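PDB 4R84: sialyltransferase 0160 from Photobacterium damselae, which catalyses transfer of sialic acid from CMP-sialic acid, probably to galactose-containing acceptors, with a GT-B glycosyltransferase fold. Local coordinates for residues I230-D235 with Y282-L287. Residues are numbered along the deposited sequence; the frame is centred on the assembly and turned at random.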
loop_
_atom_site.group_PDB
_atom_site.type_symbol
_atom_site.label_atom_id
_atom_site.label_comp_id
_atom_site.label_asym_id
_atom_site.label_seq_id
_atom_site.Cartn_x
_atom_site.Cartn_y
_atom_site.Cartn_z
ATOM N N ILE A 230 -12.153 2.311 -1.827
ATOM C CA ILE A 230 -11.001 2.753 -2.605
ATOM C C ILE A 230 -9.908 3.114 -1.609
ATOM O O ILE A 230 -10.172 3.842 -0.662
ATOM C CB ILE A 230 -11.338 3.976 -3.482
ATOM C CG1 ILE A 230 -12.494 3.658 -4.420
ATOM C CG2 ILE A 230 -10.106 4.439 -4.284
ATOM C CD1 ILE A 230 -12.937 4.854 -5.274
ATOM N N SER A 231 -8.713 2.551 -1.779
ATOM C CA SER A 231 -7.568 2.915 -0.924
ATOM C C SER A 231 -6.509 3.512 -1.825
ATOM O O SER A 231 -6.037 2.839 -2.745
ATOM C CB SER A 231 -7.001 1.711 -0.164
ATOM O OG SER A 231 -7.929 1.176 0.780
ATOM N N LEU A 232 -6.123 4.758 -1.546
ATOM C CA LEU A 232 -5.146 5.464 -2.362
ATOM C C LEU A 232 -3.883 5.693 -1.549
ATOM O O LEU A 232 -3.960 6.062 -0.379
ATOM C CB LEU A 232 -5.725 6.798 -2.855
ATOM C CG LEU A 232 -7.039 6.668 -3.629
ATOM C CD1 LEU A 232 -7.545 8.036 -4.047
ATOM C CD2 LEU A 232 -6.892 5.770 -4.863
ATOM N N TYR A 233 -2.730 5.424 -2.155
ATOM C CA TYR A 233 -1.446 5.542 -1.465
ATOM C C TYR A 233 -0.531 6.520 -2.178
ATOM O O TYR A 233 -0.343 6.430 -3.391
ATOM C CB TYR A 233 -0.741 4.181 -1.382
ATOM C CG TYR A 233 -1.561 3.096 -0.699
ATOM C CD1 TYR A 233 -2.571 2.427 -1.394
ATOM C CD2 TYR A 233 -1.323 2.738 0.621
ATOM C CE1 TYR A 233 -3.322 1.425 -0.785
ATOM C CE2 TYR A 233 -2.085 1.731 1.248
ATOM C CZ TYR A 233 -3.077 1.095 0.538
ATOM O OH TYR A 233 -3.825 0.111 1.139
ATOM N N ASP A 234 0.062 7.445 -1.434
ATOM C CA ASP A 234 1.142 8.259 -2.000
ATOM C C ASP A 234 2.250 7.377 -2.524
ATOM O O ASP A 234 2.569 6.374 -1.899
ATOM C CB ASP A 234 1.760 9.177 -0.944
ATOM C CG ASP A 234 0.861 10.308 -0.545
ATOM O OD1 ASP A 234 -0.013 10.702 -1.340
ATOM O OD2 ASP A 234 1.052 10.810 0.585
ATOM N N ASP A 235 2.873 7.746 -3.639
ATOM C CA ASP A 235 4.036 6.962 -4.053
ATOM C C ASP A 235 5.355 7.585 -3.617
ATOM O O ASP A 235 6.394 6.941 -3.680
ATOM C CB ASP A 235 4.035 6.684 -5.551
ATOM C CG ASP A 235 4.070 7.918 -6.389
ATOM O OD1 ASP A 235 4.054 9.029 -5.836
ATOM O OD2 ASP A 235 4.115 7.754 -7.629
ATOM N N TYR A 282 -8.453 14.319 -5.357
ATOM C CA TYR A 282 -8.886 14.403 -3.969
ATOM C C TYR A 282 -10.393 14.595 -3.820
ATOM O O TYR A 282 -10.862 15.143 -2.823
ATOM C CB TYR A 282 -8.140 15.528 -3.239
ATOM C CG TYR A 282 -6.687 15.201 -2.992
ATOM C CD1 TYR A 282 -6.323 14.124 -2.193
ATOM C CD2 TYR A 282 -5.683 15.976 -3.550
ATOM C CE1 TYR A 282 -4.992 13.820 -1.968
ATOM C CE2 TYR A 282 -4.346 15.684 -3.332
ATOM C CZ TYR A 282 -4.003 14.618 -2.541
ATOM O OH TYR A 282 -2.678 14.333 -2.329
ATOM N N ASN A 283 -11.150 14.127 -4.806
ATOM C CA ASN A 283 -12.614 14.121 -4.716
ATOM C C ASN A 283 -13.226 12.726 -4.635
ATOM O O ASN A 283 -14.450 12.585 -4.648
ATOM C CB ASN A 283 -13.224 14.840 -5.912
ATOM C CG ASN A 283 -13.383 16.317 -5.681
ATOM O OD1 ASN A 283 -13.533 16.770 -4.541
ATOM N ND2 ASN A 283 -13.350 17.085 -6.763
ATOM N N TRP A 284 -12.396 11.693 -4.589
ATOM C CA TRP A 284 -12.934 10.332 -4.629
ATOM C C TRP A 284 -13.751 10.010 -3.385
ATOM O O TRP A 284 -14.721 9.254 -3.466
ATOM C CB TRP A 284 -11.812 9.321 -4.828
ATOM C CG TRP A 284 -11.291 9.409 -6.240
ATOM C CD1 TRP A 284 -10.302 10.230 -6.703
ATOM C CD2 TRP A 284 -11.760 8.671 -7.369
ATOM N NE1 TRP A 284 -10.131 10.044 -8.055
ATOM C CE2 TRP A 284 -11.025 9.093 -8.488
ATOM C CE3 TRP A 284 -12.752 7.692 -7.548
ATOM C CZ2 TRP A 284 -11.225 8.562 -9.766
ATOM C CZ3 TRP A 284 -12.955 7.167 -8.815
ATOM C CH2 TRP A 284 -12.193 7.602 -9.908
ATOM N N HIS A 285 -13.386 10.606 -2.251
ATOM C CA HIS A 285 -14.102 10.340 -0.997
ATOM C C HIS A 285 -15.516 10.939 -0.976
ATOM O O HIS A 285 -16.320 10.603 -0.109
ATOM C CB HIS A 285 -13.295 10.868 0.187
ATOM C CG HIS A 285 -13.208 12.359 0.236
ATOM N ND1 HIS A 285 -12.619 13.099 -0.766
ATOM C CD2 HIS A 285 -13.630 13.249 1.166
ATOM C CE1 HIS A 285 -12.692 14.384 -0.462
ATOM N NE2 HIS A 285 -13.300 14.501 0.706
ATOM N N LYS A 286 -15.812 11.812 -1.938
ATOM C CA LYS A 286 -17.147 12.405 -2.092
ATOM C C LYS A 286 -18.089 11.458 -2.814
ATOM O O LYS A 286 -19.307 11.640 -2.805
ATOM C CB LYS A 286 -17.064 13.726 -2.870
ATOM C CG LYS A 286 -16.311 14.870 -2.199
ATOM C CD LYS A 286 -17.126 15.519 -1.093
ATOM C CE LYS A 286 -16.818 14.954 0.271
ATOM N NZ LYS A 286 -17.651 15.619 1.314
ATOM N N LEU A 287 -17.525 10.453 -3.463
ATOM C CA LEU A 287 -18.323 9.553 -4.292
ATOM C C LEU A 287 -18.286 8.094 -3.856
ATOM O O LEU A 287 -19.227 7.332 -4.127
ATOM C CB LEU A 287 -17.865 9.657 -5.749
ATOM C CG LEU A 287 -17.976 11.058 -6.357
ATOM C CD1 LEU A 287 -17.409 11.085 -7.771
ATOM C CD2 LEU A 287 -19.412 11.542 -6.355
HETATM O O HOH W 1 -1.939 12.154 -0.708
#
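Ile-230 and Trp-284 make the closest apolar touch between the strand segment 230-235 and the loop segment 282-287, with CD1 of the isoleucine 3.6 Å from CE3 of the indole. The two side chains cross at about a right angle, and the methyl approaches the six-membered ring obliquely. Ile-230 reaches that far because its chain is extended about CB-CG1 (chi2 177°), with CD1 anti to CA, which carries the methyl toward the loop. Leu-232, two residues further along the same side of the strand, meets the five-membered ring more loosely, its CD1 lying 4.4 Å from CD1 of Trp-284. One tryptophan thus spans two alternate residues of the strand, both on the side turned to the loop, and all three are buried. This illustrates how a connection in a parallel sheet can be seated by one large aromatic side chain laid across strand residues i and i+2.

The polar link lies just past the strand's end. A water donates to OD1 of Asp-234 at a short 2.5 Å and also bonds, at 2.8 Å, to OH of Tyr-282, lying in the plane of that ring at its edge. The other carboxylate oxygen, OD2, is held by the hydroxyl of Tyr-240 and the backbone N of Leu-295, which should restrain rotation of the carboxylate and so set OD1 toward the water.

Further out, the indole NE1 bonds to the carbonyl of Asn-280, and Tyr-292 and Leu-267 also touch the Trp-284 side chain. Strand 225-233 runs parallel to strand 290-294, Ile-230 sharing backbone bonds with Asp-289 and Asp-291, and the loop with its preceding helices joins them: the arrangement is a beta-alpha-beta crossover of a Rossmann-like domain in the GT-B fold, its connection packed onto one face of the sheet.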